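Local coordinates for protein homoserine kinase (Listeria monocytogenes, PDB 3HUL) that probably phosphorylates L-homoserine with ATP to give O-phospho-L-homoserine, the fourth of five steps from L-aspartate to L-threonine, at residues C243-A247 with G248-L252; M203-A206 with G207-E211. All blocks are in the same frame, centred on the assembly; numbering follows the deposited sequence.

How the interactions relate
Both interactions lie in the C-terminal part of this GHMP kinase, their centres about 16 Å apart. Interaction 2 comes first along the chain, the roughly two turns of helix 203-210; interaction 1 follows as the hairpin between strands 241-244 and 251-255, which sit side by side in a four-stranded antiparallel sheet. The two meet directly: Cys243 SG packs on Met210 CG at 3.7 Å and more loosely on Glu211 CG, placing the helix end against the outermost strand within the chain. From there the hairpin carries on to the predicted ATP-binding loop, whereas the helix turns another side to a second subunit.

Interaction 1: residues C243-A247 with G248-L252; sequences CLSGA and GPTVL
Cys243 and Leu252 form an antiparallel hydrogen-bonded pair, with Cys243 N giving to Leu252 O at 2.8 Å and Leu252 N to Cys243 O at 2.7 Å. Nearer the loop, Ser245 N points almost straight at Thr250 O, 2.9 Å away and 178° at the hydrogen. A type II' turn runs from Ser245 to Gly248, closed by Gly248 N on Ser245 O at 2.7 Å. Gly246 suits its positive phi of 56°, and at Gly248 a CB would collide with the carbonyl O of Ala247. The peptide bond before Pro249 is cis, in the short link between the turn and strand 251-255.

Ser245 turns its OG anti to the backbone N (chi1 -173°), which lays it beside Leu252 CD1 at 3.5 Å; the hydroxyl hydrogen-bonds with Thr11 OG1 and Gly85 O. Its CB lies 3.5 Å from Thr250 OG1, a buried atom with no polar partner in the model. On the other face, Leu244 CD2 meets Val251 CG2 at 3.9 Å, the two branched chains crossing at a slant in a non-hydrogen-bonded pair.

Thr250 also bonds through its backbone to Arg84, one of the predicted ATP-binding residues. Backbone bonds thus set the bend, while the small Ser245 ties it, through Gly85, to the predicted ATP-binding loop, consistent with a part in shaping that site.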
loop_
_atom_site.group_PDB
_atom_site.type_symbol
_atom_site.label_atom_id
_atom_site.label_comp_id
_atom_site.label_asym_id
_atom_site.label_seq_id
_atom_site.Cartn_x
_atom_site.Cartn_y
_atom_site.Cartn_z
ATOM N N CYS A 243 16.863 -9.735 16.770
ATOM C CA CYS A 243 15.890 -9.801 17.851
ATOM C C CYS A 243 15.699 -11.219 18.302
ATOM O O CYS A 243 15.831 -12.167 17.506
ATOM C CB CYS A 243 14.524 -9.322 17.348
ATOM S SG CYS A 243 14.613 -7.748 16.555
ATOM N N LEU A 244 15.333 -11.379 19.564
ATOM C CA LEU A 244 14.681 -12.622 19.958
ATOM C C LEU A 244 13.453 -12.892 19.082
ATOM O O LEU A 244 12.708 -11.965 18.719
ATOM C CB LEU A 244 14.306 -12.613 21.433
ATOM C CG LEU A 244 15.505 -12.650 22.371
ATOM C CD1 LEU A 244 15.015 -12.357 23.803
ATOM C CD2 LEU A 244 16.226 -13.995 22.283
ATOM N N SER A 245 13.298 -14.158 18.703
ATOM C CA SER A 245 12.092 -14.652 18.061
ATOM C C SER A 245 11.069 -15.011 19.150
ATOM O O SER A 245 11.310 -15.911 19.958
ATOM C CB SER A 245 12.438 -15.880 17.232
ATOM O OG SER A 245 11.334 -16.291 16.460
ATOM N N GLY A 246 9.947 -14.289 19.193
ATOM C CA GLY A 246 8.908 -14.524 20.193
ATOM C C GLY A 246 9.491 -14.441 21.586
ATOM O O GLY A 246 10.096 -13.447 21.939
ATOM N N ALA A 247 9.347 -15.497 22.374
ATOM C CA ALA A 247 9.883 -15.486 23.733
ATOM C C ALA A 247 11.312 -16.051 23.767
ATOM O O ALA A 247 11.915 -16.192 24.845
ATOM C CB ALA A 247 8.950 -16.273 24.689
ATOM N N GLY A 248 11.856 -16.363 22.588
ATOM C CA GLY A 248 13.176 -16.972 22.517
ATOM C C GLY A 248 13.059 -18.490 22.579
ATOM O O GLY A 248 11.948 -19.031 22.533
ATOM N N PRO A 249 14.200 -19.186 22.668
ATOM C CA PRO A 249 15.523 -18.589 22.710
ATOM C C PRO A 249 16.168 -18.255 21.348
ATOM O O PRO A 249 17.237 -17.638 21.319
ATOM C CB PRO A 249 16.357 -19.643 23.454
ATOM C CG PRO A 249 15.654 -20.946 23.206
ATOM C CD PRO A 249 14.258 -20.662 22.722
ATOM N N THR A 250 15.556 -18.640 20.226
ATOM C CA THR A 250 16.225 -18.297 18.965
ATOM C C THR A 250 16.287 -16.788 18.747
ATOM O O THR A 250 15.427 -16.046 19.237
ATOM C CB THR A 250 15.776 -19.084 17.682
ATOM O OG1 THR A 250 14.967 -18.265 16.829
ATOM C CG2 THR A 250 15.133 -20.346 17.989
ATOM N N VAL A 251 17.361 -16.362 18.078
ATOM C CA VAL A 251 17.603 -14.979 17.717
ATOM C C VAL A 251 17.488 -14.925 16.194
ATOM O O VAL A 251 18.010 -15.804 15.477
ATOM C CB VAL A 251 18.998 -14.488 18.177
ATOM C CG1 VAL A 251 19.303 -13.075 17.654
ATOM C CG2 VAL A 251 19.119 -14.493 19.715
ATOM N N LEU A 252 16.739 -13.934 15.709
ATOM C CA LEU A 252 16.630 -13.686 14.281
ATOM C C LEU A 252 17.336 -12.408 13.877
ATOM O O LEU A 252 17.236 -11.381 14.557
ATOM C CB LEU A 252 15.164 -13.642 13.820
ATOM C CG LEU A 252 14.341 -14.912 13.982
ATOM C CD1 LEU A 252 12.855 -14.585 13.859
ATOM C CD2 LEU A 252 14.736 -16.020 12.987
#

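Interaction 2: residues M203-A206 with G207-E211; sequences MTLA and GEMME
Helix 203-210 is short, and Met203 through Met210 follow its regular i to i+4 pattern. Four backbone bonds link its turns: Gly207 N to Met203 O at 2.7 Å, Glu208 N to Thr204 O at 3.2 Å, Met209 N to Leu205 O at 3.1 Å and Met210 N to Ala206 O at 2.8 Å. The first is the most bent, 143° at the hydrogen, with its donor above the carbonyl plane. Gly207, with no side chain, leaves Met203 O a little more room.

The side-chain contact across the turn joins Leu205 to Met209. Leu205 holds CG anti to its backbone N (chi1 170°), and its CD1 meets Met209 CE at 4.1 Å, the leucine branch and the methionine end lying askew to each other. Met209 reaches it by folding at chi2 and chi3, an adaptability that suits an unbranched thioether. Met209 CG also lies 3.6 Å from Leu205 O. Around the helix, Met210 sets CB 3.3 Å from Ala206 O.

At the start of the helix, Asp202 OD1 accepts a bond from Leu205 N. The small Ala206 is buried against Ile198 of helix 181-198, and Met209 packs on Ile190 and Met194 of the same helix, while Met210 lies on strand 241-244. A further side faces a second subunit, where Leu205 touches Val148 and both Glu208 and Met209 touch Phe146 of that neighbouring chain, so this one helix joins its own helix layer, the sheet and the subunit interface.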
loop_
_atom_site.group_PDB
_atom_site.type_symbol
_atom_site.label_atom_id
_atom_site.label_comp_id
_atom_site.label_asym_id
_atom_site.label_seq_id
_atom_site.Cartn_x
_atom_site.Cartn_y
_atom_site.Cartn_z
ATOM N N MET A 203 13.112 -0.444 5.990
ATOM C CA MET A 203 13.431 -1.573 6.886
ATOM C C MET A 203 14.539 -1.210 7.894
ATOM O O MET A 203 14.643 -1.784 8.990
ATOM C CB MET A 203 13.792 -2.814 6.065
ATOM C CG MET A 203 12.578 -3.440 5.327
ATOM S SD MET A 203 11.248 -3.983 6.452
ATOM C CE MET A 203 11.990 -5.174 7.509
ATOM N N THR A 204 15.350 -0.236 7.522
ATOM C CA THR A 204 16.287 0.368 8.461
ATOM C C THR A 204 15.568 0.989 9.650
ATOM O O THR A 204 15.872 0.671 10.799
ATOM C CB THR A 204 17.144 1.390 7.732
ATOM O OG1 THR A 204 18.156 0.659 7.040
ATOM C CG2 THR A 204 17.814 2.357 8.668
ATOM N N LEU A 205 14.619 1.874 9.385
ATOM C CA LEU A 205 13.847 2.444 10.496
ATOM C C LEU A 205 13.060 1.338 11.208
ATOM O O LEU A 205 13.096 1.261 12.421
ATOM C CB LEU A 205 12.927 3.577 10.021
ATOM C CG LEU A 205 11.859 4.173 10.972
ATOM C CD1 LEU A 205 12.480 4.713 12.298
ATOM C CD2 LEU A 205 11.125 5.295 10.215
ATOM N N ALA A 206 12.386 0.468 10.457
ATOM C CA ALA A 206 11.632 -0.626 11.075
ATOM C C ALA A 206 12.510 -1.444 12.019
ATOM O O ALA A 206 12.076 -1.832 13.111
ATOM C CB ALA A 206 11.068 -1.540 10.026
ATOM N N GLY A 207 13.729 -1.743 11.565
ATOM C CA GLY A 207 14.621 -2.632 12.310
ATOM C C GLY A 207 15.025 -2.003 13.619
ATOM O O GLY A 207 15.134 -2.681 14.637
ATOM N N GLU A 208 15.239 -0.696 13.566
ATOM C CA GLU A 208 15.490 0.135 14.734
ATOM C C GLU A 208 14.348 0.087 15.767
ATOM O O GLU A 208 14.597 0.002 16.984
ATOM C CB GLU A 208 15.716 1.563 14.250
ATOM C CG GLU A 208 16.282 2.535 15.283
ATOM C CD GLU A 208 16.906 3.770 14.620
ATOM O OE1 GLU A 208 16.844 3.888 13.360
ATOM O OE2 GLU A 208 17.463 4.623 15.361
ATOM N N MET A 209 13.102 0.157 15.300
ATOM C CA MET A 209 11.951 0.053 16.212
ATOM C C MET A 209 11.834 -1.386 16.738
ATOM O O MET A 209 11.566 -1.617 17.896
ATOM C CB MET A 209 10.636 0.489 15.514
ATOM C CG MET A 209 10.617 1.969 14.993
ATOM S SD MET A 209 10.768 3.262 16.269
ATOM C CE MET A 209 12.509 3.597 16.263
ATOM N N MET A 210 12.049 -2.344 15.855
ATOM C CA MET A 210 11.899 -3.736 16.170
ATOM C C MET A 210 12.832 -4.177 17.330
ATOM O O MET A 210 12.477 -5.076 18.086
ATOM C CB MET A 210 12.149 -4.545 14.902
ATOM C CG MET A 210 11.786 -6.002 14.965
ATOM S SD MET A 210 12.302 -6.894 13.451
ATOM C CE MET A 210 11.858 -5.749 12.187
ATOM N N GLU A 211 13.988 -3.527 17.477
ATOM C CA GLU A 211 14.974 -3.879 18.524
ATOM C C GLU A 211 14.646 -3.367 19.932
ATOM O O GLU A 211 15.242 -3.823 20.898
ATOM C CB GLU A 211 16.392 -3.442 18.128
ATOM C CG GLU A 211 16.970 -4.288 17.003
ATOM C CD GLU A 211 18.446 -4.062 16.738
ATOM O OE1 GLU A 211 18.960 -2.927 16.894
ATOM O OE2 GLU A 211 19.096 -5.041 16.345
#